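Local coordinates for chaperone CupB2 (Pseudomonas aeruginosa, PDB 3Q48), which probably acts as a periplasmic chaperone of the pilus-assembly family, helping fimbrial subunits to fold for fimbria biogenesis, at residues D66-Q69 with E75-V78. Sequence-based numbering, arbitrary orientation.
Sequences DGRQ and ELQV
L76 lays its forked end against D66 and R68, which stand side by side, so that one isobutyl group meets a carboxylate with one methyl and a guanidinium with the other. Its CB points at 66-69, and CG lies anti to the carbonyl carbon (chi1 -57°), which carries both methyls across. CD1 goes to the D66 side, 3.2 Å from D66 OD1, and also comes within 3.8 Å of the R68 carbonyl O. CD2 sits over one face of the R68 guanidinium, 3.3 Å from NE of R68 and 3.4 Å from its NH2. The arginine reaches this place by a bend at chi3 (-102°): its CB stands beside CD1 of L76, its CD lies loosely by CD2, and the flat NE-CZ-NH2 part then spreads across that same methyl. V78 CG1 rests on D66 CB at 3.9 Å, an apolar touch beside the loop's exit from strand 58-65. D66 OD1 also accepts a weak but nearly straight bond from R68 N (3.4 Å, 170°), the pattern of an Asx turn through G67; the positive phi of G67 suits glycine, since a CB there would press on the carbonyl O of D66. At the root of the turn, G67 N donates to D65 OD1, while L76 also leans on D65 and V78 on I64, both in strand 58-65. The contact is thus van der Waals packing at the surface, between two parts of the loop that joins antiparallel strands 58-65 and 80-89 in the immunoglobulin-like PapD N-terminal domain.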
loop_
_atom_site.group_PDB
_atom_site.type_symbol
_atom_site.label_atom_id
_atom_site.label_comp_id
_atom_site.label_asym_id
_atom_site.label_seq_id
_atom_site.Cartn_x
_atom_site.Cartn_y
_atom_site.Cartn_z
ATOM N N ASP A 66 -8.590 -6.690 -6.527
ATOM C CA ASP A 66 -7.294 -7.377 -6.493
ATOM C C ASP A 66 -6.338 -6.732 -7.457
ATOM O O ASP A 66 -5.338 -7.336 -7.795
ATOM C CB ASP A 66 -7.441 -8.859 -6.854
ATOM C CG ASP A 66 -7.973 -9.065 -8.298
ATOM O OD1 ASP A 66 -8.210 -8.056 -9.017
ATOM O OD2 ASP A 66 -8.164 -10.232 -8.711
ATOM N N GLY A 67 -6.677 -5.526 -7.912
ATOM C CA GLY A 67 -5.846 -4.673 -8.796
ATOM C C GLY A 67 -6.541 -4.291 -10.104
ATOM O O GLY A 67 -6.216 -3.277 -10.729
ATOM N N ARG A 68 -7.479 -5.131 -10.540
ATOM C CA ARG A 68 -8.371 -4.830 -11.663
ATOM C C ARG A 68 -9.459 -3.833 -11.226
ATOM O O ARG A 68 -10.275 -4.150 -10.348
ATOM C CB ARG A 68 -9.035 -6.116 -12.142
ATOM C CG ARG A 68 -8.093 -7.228 -12.389
ATOM C CD ARG A 68 -8.688 -8.211 -13.385
ATOM N NE ARG A 68 -9.240 -9.424 -12.766
ATOM C CZ ARG A 68 -9.943 -10.353 -13.436
ATOM N NH1 ARG A 68 -10.203 -10.206 -14.740
ATOM N NH2 ARG A 68 -10.411 -11.433 -12.807
ATOM N N GLN A 69 -9.473 -2.645 -11.834
ATOM C CA GLN A 69 -10.444 -1.577 -11.493
ATOM C C GLN A 69 -11.428 -1.392 -12.609
ATOM O O GLN A 69 -12.220 -0.440 -12.622
ATOM C CB GLN A 69 -9.747 -0.240 -11.376
ATOM C CG GLN A 69 -8.488 -0.255 -10.579
ATOM C CD GLN A 69 -8.060 1.137 -10.331
ATOM O OE1 GLN A 69 -8.916 2.005 -10.117
ATOM N NE2 GLN A 69 -6.758 1.396 -10.379
ATOM N N GLU A 75 -17.259 -9.923 -9.490
ATOM C CA GLU A 75 -16.821 -10.957 -10.405
ATOM C C GLU A 75 -15.345 -11.358 -10.238
ATOM O O GLU A 75 -14.858 -12.296 -10.880
ATOM C CB GLU A 75 -17.192 -10.520 -11.844
ATOM C CG GLU A 75 -18.768 -10.627 -12.078
ATOM C CD GLU A 75 -19.369 -9.679 -13.152
ATOM O OE1 GLU A 75 -18.692 -9.360 -14.180
ATOM O OE2 GLU A 75 -20.550 -9.276 -12.954
ATOM N N LEU A 76 -14.640 -10.646 -9.364
ATOM C CA LEU A 76 -13.245 -10.966 -9.031
ATOM C C LEU A 76 -13.165 -11.993 -7.892
ATOM O O LEU A 76 -12.124 -12.610 -7.694
ATOM C CB LEU A 76 -12.485 -9.699 -8.639
ATOM C CG LEU A 76 -12.408 -8.527 -9.617
ATOM C CD1 LEU A 76 -11.414 -7.529 -9.113
ATOM C CD2 LEU A 76 -12.021 -9.004 -11.017
ATOM N N GLN A 77 -14.265 -12.147 -7.143
ATOM C CA GLN A 77 -14.362 -13.071 -6.024
ATOM C C GLN A 77 -13.139 -12.968 -5.112
ATOM O O GLN A 77 -12.538 -13.976 -4.775
ATOM C CB GLN A 77 -14.557 -14.506 -6.531
ATOM C CG GLN A 77 -15.874 -14.735 -7.325
ATOM C CD GLN A 77 -16.924 -15.558 -6.556
ATOM O OE1 GLN A 77 -18.014 -15.064 -6.220
ATOM N NE2 GLN A 77 -16.599 -16.828 -6.291
ATOM N N VAL A 78 -12.756 -11.748 -4.734
ATOM C CA VAL A 78 -11.693 -11.562 -3.765
ATOM C C VAL A 78 -12.195 -12.057 -2.418
ATOM O O VAL A 78 -13.393 -11.902 -2.114
ATOM C CB VAL A 78 -11.237 -10.103 -3.655
ATOM C CG1 VAL A 78 -10.849 -9.571 -5.025
ATOM C CG2 VAL A 78 -12.293 -9.245 -2.978
#